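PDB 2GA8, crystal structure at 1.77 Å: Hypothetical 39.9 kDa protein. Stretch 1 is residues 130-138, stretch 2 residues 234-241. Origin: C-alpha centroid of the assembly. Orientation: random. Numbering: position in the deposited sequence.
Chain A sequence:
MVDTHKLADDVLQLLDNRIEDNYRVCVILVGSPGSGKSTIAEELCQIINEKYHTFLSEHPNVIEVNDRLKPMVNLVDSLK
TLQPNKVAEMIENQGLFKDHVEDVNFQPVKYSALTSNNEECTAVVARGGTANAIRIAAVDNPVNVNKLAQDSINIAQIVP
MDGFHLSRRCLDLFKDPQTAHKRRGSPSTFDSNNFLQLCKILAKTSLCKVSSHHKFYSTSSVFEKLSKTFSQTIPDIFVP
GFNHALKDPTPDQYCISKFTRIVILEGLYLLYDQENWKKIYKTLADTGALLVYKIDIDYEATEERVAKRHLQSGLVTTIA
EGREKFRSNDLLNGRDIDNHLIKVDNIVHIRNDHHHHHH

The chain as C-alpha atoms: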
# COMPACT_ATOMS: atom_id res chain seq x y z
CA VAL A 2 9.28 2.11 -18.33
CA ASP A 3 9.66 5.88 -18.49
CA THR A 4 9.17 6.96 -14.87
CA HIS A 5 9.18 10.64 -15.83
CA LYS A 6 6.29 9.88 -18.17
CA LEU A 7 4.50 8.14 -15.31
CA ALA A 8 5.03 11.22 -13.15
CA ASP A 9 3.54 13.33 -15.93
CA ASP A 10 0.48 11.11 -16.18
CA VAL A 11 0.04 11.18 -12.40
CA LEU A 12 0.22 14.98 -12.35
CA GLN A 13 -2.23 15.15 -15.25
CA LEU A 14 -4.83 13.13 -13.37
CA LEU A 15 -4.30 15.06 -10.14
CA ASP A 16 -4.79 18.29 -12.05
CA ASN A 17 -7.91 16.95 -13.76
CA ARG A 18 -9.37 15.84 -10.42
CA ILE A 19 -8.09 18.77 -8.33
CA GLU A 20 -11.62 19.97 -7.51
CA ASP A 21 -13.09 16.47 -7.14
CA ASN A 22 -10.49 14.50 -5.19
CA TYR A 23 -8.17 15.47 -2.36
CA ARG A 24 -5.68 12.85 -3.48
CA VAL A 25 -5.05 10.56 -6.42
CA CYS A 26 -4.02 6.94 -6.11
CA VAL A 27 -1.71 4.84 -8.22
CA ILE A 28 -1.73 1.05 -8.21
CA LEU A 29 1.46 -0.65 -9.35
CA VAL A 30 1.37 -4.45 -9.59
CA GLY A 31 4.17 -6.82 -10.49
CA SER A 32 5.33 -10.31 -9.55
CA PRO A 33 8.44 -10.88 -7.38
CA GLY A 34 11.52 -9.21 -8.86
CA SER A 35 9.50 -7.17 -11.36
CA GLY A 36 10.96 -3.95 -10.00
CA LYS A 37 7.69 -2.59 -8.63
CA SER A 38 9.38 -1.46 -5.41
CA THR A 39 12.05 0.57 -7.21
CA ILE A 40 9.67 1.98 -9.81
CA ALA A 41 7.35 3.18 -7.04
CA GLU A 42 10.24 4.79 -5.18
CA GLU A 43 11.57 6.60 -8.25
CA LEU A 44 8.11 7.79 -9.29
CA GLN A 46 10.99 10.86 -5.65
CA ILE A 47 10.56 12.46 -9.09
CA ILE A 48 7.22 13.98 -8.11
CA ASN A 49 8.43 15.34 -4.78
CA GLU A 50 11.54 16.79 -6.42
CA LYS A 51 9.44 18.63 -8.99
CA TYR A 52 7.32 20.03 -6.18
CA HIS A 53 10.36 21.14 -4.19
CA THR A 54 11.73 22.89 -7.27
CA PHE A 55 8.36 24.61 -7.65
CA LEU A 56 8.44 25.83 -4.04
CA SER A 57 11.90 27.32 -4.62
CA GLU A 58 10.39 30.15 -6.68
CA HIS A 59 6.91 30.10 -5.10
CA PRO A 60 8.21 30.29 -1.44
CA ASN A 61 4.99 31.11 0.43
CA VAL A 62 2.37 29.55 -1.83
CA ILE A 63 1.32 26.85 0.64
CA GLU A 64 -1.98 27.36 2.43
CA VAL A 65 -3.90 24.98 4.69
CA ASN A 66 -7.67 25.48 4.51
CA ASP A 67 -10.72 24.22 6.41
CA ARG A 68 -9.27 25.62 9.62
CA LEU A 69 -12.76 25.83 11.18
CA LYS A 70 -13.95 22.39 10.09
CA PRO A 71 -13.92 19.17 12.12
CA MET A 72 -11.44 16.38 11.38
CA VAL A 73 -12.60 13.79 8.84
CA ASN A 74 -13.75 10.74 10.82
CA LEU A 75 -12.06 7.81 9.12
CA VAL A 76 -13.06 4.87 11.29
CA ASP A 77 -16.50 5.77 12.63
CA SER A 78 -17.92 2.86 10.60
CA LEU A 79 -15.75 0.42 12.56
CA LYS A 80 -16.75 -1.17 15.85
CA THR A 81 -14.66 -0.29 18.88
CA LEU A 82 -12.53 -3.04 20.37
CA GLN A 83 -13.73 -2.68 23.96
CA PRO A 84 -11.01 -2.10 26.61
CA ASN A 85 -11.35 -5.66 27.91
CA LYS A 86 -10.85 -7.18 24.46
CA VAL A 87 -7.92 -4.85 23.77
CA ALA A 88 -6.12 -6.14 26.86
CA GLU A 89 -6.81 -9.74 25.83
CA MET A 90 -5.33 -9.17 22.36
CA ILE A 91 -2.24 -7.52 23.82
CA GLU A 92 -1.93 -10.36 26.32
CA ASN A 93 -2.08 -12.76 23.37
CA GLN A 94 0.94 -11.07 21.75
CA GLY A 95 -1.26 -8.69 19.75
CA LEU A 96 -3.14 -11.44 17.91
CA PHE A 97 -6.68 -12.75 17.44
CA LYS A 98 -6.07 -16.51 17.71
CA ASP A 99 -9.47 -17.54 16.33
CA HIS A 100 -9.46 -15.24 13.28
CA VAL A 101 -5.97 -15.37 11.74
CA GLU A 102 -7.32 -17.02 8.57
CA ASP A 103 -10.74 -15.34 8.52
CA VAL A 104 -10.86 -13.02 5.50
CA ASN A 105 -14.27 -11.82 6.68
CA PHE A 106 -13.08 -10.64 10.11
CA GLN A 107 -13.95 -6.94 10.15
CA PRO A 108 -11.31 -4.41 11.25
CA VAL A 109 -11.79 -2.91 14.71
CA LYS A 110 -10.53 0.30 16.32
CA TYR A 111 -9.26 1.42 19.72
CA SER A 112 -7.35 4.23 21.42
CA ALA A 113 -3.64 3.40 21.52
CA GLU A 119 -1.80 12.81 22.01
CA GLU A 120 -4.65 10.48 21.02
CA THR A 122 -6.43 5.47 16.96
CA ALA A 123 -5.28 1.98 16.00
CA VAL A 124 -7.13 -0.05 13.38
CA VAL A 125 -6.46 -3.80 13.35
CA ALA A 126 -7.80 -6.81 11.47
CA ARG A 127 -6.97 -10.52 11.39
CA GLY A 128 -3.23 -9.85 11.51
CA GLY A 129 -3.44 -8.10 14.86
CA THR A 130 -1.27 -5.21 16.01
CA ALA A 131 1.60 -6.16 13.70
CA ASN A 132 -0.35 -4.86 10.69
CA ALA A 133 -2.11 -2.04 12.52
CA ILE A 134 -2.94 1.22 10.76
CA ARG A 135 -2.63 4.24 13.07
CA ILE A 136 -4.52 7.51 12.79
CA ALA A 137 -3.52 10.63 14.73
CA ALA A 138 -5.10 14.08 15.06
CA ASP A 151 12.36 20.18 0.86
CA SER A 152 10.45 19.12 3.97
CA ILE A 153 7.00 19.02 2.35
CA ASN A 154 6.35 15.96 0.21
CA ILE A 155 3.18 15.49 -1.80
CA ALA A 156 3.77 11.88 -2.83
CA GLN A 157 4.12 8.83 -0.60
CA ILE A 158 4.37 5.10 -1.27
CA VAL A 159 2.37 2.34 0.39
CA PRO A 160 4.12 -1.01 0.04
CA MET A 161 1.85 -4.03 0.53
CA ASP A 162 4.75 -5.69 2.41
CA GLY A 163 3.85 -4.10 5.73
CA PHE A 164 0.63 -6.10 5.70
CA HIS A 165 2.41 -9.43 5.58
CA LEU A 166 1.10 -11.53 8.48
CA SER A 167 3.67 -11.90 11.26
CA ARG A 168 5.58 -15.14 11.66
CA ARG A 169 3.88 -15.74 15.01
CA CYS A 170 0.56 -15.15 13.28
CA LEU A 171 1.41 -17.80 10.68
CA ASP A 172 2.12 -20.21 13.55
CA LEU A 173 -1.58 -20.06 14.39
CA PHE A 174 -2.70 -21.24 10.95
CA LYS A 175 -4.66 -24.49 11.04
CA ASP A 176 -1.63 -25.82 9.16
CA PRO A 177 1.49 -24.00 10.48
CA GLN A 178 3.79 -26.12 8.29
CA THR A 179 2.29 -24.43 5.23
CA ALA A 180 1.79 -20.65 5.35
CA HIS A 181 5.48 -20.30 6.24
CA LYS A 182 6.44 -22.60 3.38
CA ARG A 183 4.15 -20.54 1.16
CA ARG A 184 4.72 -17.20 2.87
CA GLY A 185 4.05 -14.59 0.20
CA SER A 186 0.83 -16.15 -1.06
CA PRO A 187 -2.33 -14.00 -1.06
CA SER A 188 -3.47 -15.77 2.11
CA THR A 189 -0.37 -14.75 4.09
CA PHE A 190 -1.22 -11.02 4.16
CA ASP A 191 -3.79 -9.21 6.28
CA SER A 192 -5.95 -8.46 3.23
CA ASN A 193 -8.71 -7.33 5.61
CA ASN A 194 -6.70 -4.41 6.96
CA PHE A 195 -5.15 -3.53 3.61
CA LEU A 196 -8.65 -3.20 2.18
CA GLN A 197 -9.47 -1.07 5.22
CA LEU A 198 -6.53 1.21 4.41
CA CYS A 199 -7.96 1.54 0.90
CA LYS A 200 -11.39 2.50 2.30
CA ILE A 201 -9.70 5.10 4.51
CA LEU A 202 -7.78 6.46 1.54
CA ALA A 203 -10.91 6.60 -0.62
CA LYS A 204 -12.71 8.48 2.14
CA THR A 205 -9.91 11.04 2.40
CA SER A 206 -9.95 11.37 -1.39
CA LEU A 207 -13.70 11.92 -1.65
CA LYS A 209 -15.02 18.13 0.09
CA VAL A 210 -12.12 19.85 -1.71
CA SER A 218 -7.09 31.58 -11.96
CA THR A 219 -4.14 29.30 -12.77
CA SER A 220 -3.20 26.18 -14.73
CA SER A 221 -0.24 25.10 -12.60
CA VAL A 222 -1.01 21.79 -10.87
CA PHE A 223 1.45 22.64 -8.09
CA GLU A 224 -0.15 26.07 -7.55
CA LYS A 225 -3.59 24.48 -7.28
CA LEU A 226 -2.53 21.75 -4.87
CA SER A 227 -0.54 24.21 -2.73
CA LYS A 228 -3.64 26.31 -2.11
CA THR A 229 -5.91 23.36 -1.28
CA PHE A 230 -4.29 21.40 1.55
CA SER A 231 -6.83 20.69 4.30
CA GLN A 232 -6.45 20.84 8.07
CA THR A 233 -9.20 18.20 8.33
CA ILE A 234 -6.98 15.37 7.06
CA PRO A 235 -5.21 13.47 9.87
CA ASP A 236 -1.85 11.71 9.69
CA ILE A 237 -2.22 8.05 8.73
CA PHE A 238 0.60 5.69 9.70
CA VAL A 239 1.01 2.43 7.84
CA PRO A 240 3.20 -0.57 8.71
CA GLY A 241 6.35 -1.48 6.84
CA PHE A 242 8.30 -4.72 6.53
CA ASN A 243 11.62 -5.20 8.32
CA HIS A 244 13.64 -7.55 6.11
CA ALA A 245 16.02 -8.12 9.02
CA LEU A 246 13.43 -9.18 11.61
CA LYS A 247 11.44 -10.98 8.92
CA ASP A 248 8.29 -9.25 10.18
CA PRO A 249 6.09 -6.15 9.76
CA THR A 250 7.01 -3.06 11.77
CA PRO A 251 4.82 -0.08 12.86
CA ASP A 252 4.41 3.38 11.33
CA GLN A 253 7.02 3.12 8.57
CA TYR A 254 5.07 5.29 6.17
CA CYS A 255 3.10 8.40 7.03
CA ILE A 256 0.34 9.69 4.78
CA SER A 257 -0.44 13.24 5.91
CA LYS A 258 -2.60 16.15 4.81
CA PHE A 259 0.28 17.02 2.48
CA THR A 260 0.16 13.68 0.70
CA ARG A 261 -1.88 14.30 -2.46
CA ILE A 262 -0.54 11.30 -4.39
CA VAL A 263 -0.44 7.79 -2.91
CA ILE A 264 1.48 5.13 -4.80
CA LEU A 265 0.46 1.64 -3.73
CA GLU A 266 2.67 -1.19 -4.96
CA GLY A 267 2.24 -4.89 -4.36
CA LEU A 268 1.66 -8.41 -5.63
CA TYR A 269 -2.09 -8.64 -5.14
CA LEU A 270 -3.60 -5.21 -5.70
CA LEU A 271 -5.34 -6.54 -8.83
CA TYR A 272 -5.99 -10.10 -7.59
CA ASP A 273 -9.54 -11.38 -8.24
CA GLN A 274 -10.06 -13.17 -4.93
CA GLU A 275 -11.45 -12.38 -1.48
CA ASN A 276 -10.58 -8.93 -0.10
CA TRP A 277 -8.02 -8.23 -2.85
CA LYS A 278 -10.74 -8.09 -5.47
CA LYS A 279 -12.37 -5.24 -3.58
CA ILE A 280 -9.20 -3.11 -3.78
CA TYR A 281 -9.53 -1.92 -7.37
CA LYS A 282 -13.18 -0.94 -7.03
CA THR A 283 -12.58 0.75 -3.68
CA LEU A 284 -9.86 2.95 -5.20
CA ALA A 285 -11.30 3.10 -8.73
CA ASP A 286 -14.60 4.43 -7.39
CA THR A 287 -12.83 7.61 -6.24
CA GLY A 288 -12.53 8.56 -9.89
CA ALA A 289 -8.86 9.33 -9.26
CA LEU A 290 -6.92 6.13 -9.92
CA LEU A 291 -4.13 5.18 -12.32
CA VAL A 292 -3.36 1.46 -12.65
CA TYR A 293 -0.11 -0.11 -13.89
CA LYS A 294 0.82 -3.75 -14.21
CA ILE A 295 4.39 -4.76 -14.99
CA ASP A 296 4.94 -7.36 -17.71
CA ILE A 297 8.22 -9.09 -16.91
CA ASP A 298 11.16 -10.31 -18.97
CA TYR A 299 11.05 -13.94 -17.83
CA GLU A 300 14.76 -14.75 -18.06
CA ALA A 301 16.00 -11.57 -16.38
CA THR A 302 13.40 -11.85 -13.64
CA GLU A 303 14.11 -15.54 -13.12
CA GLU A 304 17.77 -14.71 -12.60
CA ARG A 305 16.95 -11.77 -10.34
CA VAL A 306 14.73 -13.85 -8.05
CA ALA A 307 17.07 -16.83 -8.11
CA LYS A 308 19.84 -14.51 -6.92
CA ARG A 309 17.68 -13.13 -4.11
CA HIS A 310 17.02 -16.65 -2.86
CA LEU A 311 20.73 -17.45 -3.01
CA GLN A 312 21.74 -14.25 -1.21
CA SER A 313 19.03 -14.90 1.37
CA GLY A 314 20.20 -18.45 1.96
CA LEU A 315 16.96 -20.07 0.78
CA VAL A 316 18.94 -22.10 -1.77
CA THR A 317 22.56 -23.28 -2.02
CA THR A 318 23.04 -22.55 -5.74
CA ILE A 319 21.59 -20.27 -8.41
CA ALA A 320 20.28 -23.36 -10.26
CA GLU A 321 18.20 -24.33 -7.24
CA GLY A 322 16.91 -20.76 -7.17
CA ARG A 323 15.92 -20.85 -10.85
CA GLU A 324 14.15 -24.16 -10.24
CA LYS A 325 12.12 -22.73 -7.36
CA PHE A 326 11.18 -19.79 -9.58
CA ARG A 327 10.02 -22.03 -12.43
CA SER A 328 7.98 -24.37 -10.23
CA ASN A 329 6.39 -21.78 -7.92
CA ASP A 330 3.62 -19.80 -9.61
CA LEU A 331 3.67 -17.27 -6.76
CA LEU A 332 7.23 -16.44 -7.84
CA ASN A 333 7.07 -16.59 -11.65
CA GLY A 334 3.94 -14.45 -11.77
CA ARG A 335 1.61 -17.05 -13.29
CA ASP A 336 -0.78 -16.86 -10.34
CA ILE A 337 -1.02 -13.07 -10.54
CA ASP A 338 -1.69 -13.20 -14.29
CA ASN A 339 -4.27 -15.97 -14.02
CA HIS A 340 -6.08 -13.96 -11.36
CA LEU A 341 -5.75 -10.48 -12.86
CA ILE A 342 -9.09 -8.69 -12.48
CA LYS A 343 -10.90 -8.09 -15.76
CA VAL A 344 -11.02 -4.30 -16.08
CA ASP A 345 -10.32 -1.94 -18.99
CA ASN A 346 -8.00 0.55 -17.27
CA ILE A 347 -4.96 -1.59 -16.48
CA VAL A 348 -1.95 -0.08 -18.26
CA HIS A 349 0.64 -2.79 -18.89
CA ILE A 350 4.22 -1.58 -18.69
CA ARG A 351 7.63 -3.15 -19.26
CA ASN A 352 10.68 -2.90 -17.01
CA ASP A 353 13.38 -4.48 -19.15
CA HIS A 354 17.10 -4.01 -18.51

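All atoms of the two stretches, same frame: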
# COMPACT_ATOMS: atom_id res chain seq x y z
N THR A 130 -2.03 -6.45 15.93
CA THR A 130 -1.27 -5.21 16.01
C THR A 130 -0.10 -5.07 15.05
O THR A 130 0.30 -3.96 14.72
CB THR A 130 -0.76 -4.97 17.45
OG1 THR A 130 0.11 -6.04 17.83
CG2 THR A 130 -1.92 -4.89 18.42
N ALA A 131 0.46 -6.19 14.61
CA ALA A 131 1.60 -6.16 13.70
C ALA A 131 1.30 -5.47 12.37
O ALA A 131 2.19 -4.92 11.73
CB ALA A 131 2.12 -7.57 13.44
N ASN A 132 0.04 -5.50 11.95
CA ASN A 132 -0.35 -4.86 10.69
C ASN A 132 -1.28 -3.68 10.94
O ASN A 132 -2.02 -3.26 10.06
CB ASN A 132 -1.06 -5.86 9.78
CG ASN A 132 -0.24 -7.12 9.55
OD1 ASN A 132 -0.69 -8.23 9.83
ND2 ASN A 132 0.97 -6.95 9.03
N ALA A 133 -1.24 -3.16 12.16
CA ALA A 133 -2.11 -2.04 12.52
C ALA A 133 -1.87 -0.77 11.72
O ALA A 133 -0.74 -0.45 11.35
CB ALA A 133 -1.97 -1.73 14.02
N ILE A 134 -2.96 -0.07 11.45
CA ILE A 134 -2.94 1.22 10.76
C ILE A 134 -3.19 2.18 11.93
O ILE A 134 -4.03 1.90 12.78
CB ILE A 134 -4.11 1.35 9.76
CG1 ILE A 134 -3.91 0.37 8.60
CG2 ILE A 134 -4.20 2.80 9.25
CD1 ILE A 134 -5.16 0.17 7.76
N ARG A 135 -2.45 3.29 11.98
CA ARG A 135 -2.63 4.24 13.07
C ARG A 135 -3.02 5.61 12.55
O ARG A 135 -2.45 6.11 11.58
CB ARG A 135 -1.35 4.34 13.90
CG ARG A 135 -1.02 3.06 14.65
CD ARG A 135 0.12 3.26 15.64
NE ARG A 135 0.31 2.08 16.48
CZ ARG A 135 0.70 0.89 16.02
NH1 ARG A 135 0.95 0.73 14.73
NH2 ARG A 135 0.83 -0.13 16.85
N ILE A 136 -4.02 6.20 13.18
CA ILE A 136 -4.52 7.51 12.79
C ILE A 136 -4.37 8.48 13.95
O ILE A 136 -4.82 8.20 15.06
CB ILE A 136 -6.00 7.42 12.37
CG1 ILE A 136 -6.18 6.30 11.35
CG2 ILE A 136 -6.46 8.75 11.78
CD1 ILE A 136 -7.62 6.02 11.00
N ALA A 137 -3.73 9.62 13.70
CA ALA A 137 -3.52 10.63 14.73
C ALA A 137 -4.58 11.73 14.69
O ALA A 137 -5.73 11.48 14.32
CB ALA A 137 -2.13 11.23 14.60
N ALA A 138 -4.19 12.94 15.06
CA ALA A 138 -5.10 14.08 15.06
C ALA A 138 -4.57 15.20 14.17
O ALA A 138 -3.54 15.81 14.46
CB ALA A 138 -5.29 14.60 16.48
N ILE A 234 -7.58 16.67 7.36
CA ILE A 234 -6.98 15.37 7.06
C ILE A 234 -5.93 14.99 8.09
O ILE A 234 -4.90 15.65 8.21
CB ILE A 234 -6.36 15.38 5.64
CG1 ILE A 234 -7.43 15.74 4.61
CG2 ILE A 234 -5.73 14.02 5.32
CD1 ILE A 234 -8.54 14.70 4.46
N PRO A 235 -6.16 13.90 8.85
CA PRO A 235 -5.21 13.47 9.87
C PRO A 235 -4.04 12.68 9.30
O PRO A 235 -4.08 12.25 8.15
CB PRO A 235 -6.07 12.61 10.78
CG PRO A 235 -6.92 11.87 9.77
CD PRO A 235 -7.31 12.98 8.79
N ASP A 236 -3.01 12.49 10.11
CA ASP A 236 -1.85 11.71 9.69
C ASP A 236 -2.26 10.25 9.78
O ASP A 236 -2.87 9.83 10.75
CB ASP A 236 -0.65 11.95 10.60
CG ASP A 236 0.02 13.29 10.38
OD1 ASP A 236 -0.27 13.94 9.36
OD2 ASP A 236 0.85 13.69 11.22
N ILE A 237 -1.91 9.48 8.75
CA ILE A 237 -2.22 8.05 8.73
C ILE A 237 -0.89 7.32 8.66
O ILE A 237 -0.11 7.54 7.74
CB ILE A 237 -3.06 7.69 7.49
CG1 ILE A 237 -4.37 8.47 7.50
CG2 ILE A 237 -3.34 6.18 7.47
CD1 ILE A 237 -5.15 8.37 6.21
N PHE A 238 -0.64 6.46 9.64
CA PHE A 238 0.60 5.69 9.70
C PHE A 238 0.36 4.25 9.28
O PHE A 238 -0.52 3.58 9.80
CB PHE A 238 1.16 5.74 11.11
CG PHE A 238 1.60 7.11 11.53
CD1 PHE A 238 2.86 7.58 11.18
CD2 PHE A 238 0.73 7.95 12.21
CE1 PHE A 238 3.24 8.88 11.50
CE2 PHE A 238 1.10 9.25 12.54
CZ PHE A 238 2.36 9.72 12.19
N VAL A 239 1.16 3.79 8.33
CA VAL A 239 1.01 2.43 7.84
C VAL A 239 2.26 1.61 8.11
O VAL A 239 3.38 2.12 8.06
CB VAL A 239 0.68 2.42 6.32
CG1 VAL A 239 -0.57 3.26 6.06
CG2 VAL A 239 1.84 2.97 5.52
N PRO A 240 2.08 0.32 8.42
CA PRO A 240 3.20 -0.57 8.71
C PRO A 240 4.14 -0.80 7.53
O PRO A 240 3.76 -0.61 6.37
CB PRO A 240 2.51 -1.86 9.16
CG PRO A 240 1.26 -1.86 8.32
CD PRO A 240 0.80 -0.42 8.45
N GLY A 241 5.36 -1.20 7.85
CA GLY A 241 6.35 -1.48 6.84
C GLY A 241 6.88 -2.87 7.14
O GLY A 241 6.49 -3.47 8.13

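Stretch 1 enters the contact through a turn, closed by a hydrogen bond from Ala133 N to Thr130 O (3.1 Å). Thr130 itself stays out of reach, while Ala131, Asn132 and Ala133 meet the ring of Pro240 with backbone oxygens, the tightest approach being Ala133 O to Pro240 CD at 3.3 Å. A proline has no amide hydrogen to offer, so here packing against the ring takes the place of a ladder bond.

Ile134, Arg135 and Ile136 run antiparallel to the strand of stretch 2. Ile134 lays its CG2 against CG2 of Ile237 at 3.9 Å, and its CA lies 3.5 Å from Phe238 O in a CA-H...O contact. Arg135 pairs with Phe238 through two nearly straight hydrogen bonds, Arg135 N to Phe238 O (2.9 Å) and Phe238 N to Arg135 O (2.7 Å). Their CB atoms sit 4.0 Å apart on the same face, yet the end of the arginine leads away, leaving its stem to do the packing. Ile136 faces Ile237 in the non-hydrogen-bonded pair, on the opposite face, and sets CG2 3.7 Å from Pro235 CG.

Ala137 donates the last bond, N to Asp236 O at 3.1 Å, and its CB approaches the edge of the Phe238 ring, 4.3 Å from CE2. The rule is a short backbone ladder, with prolines packing beside it.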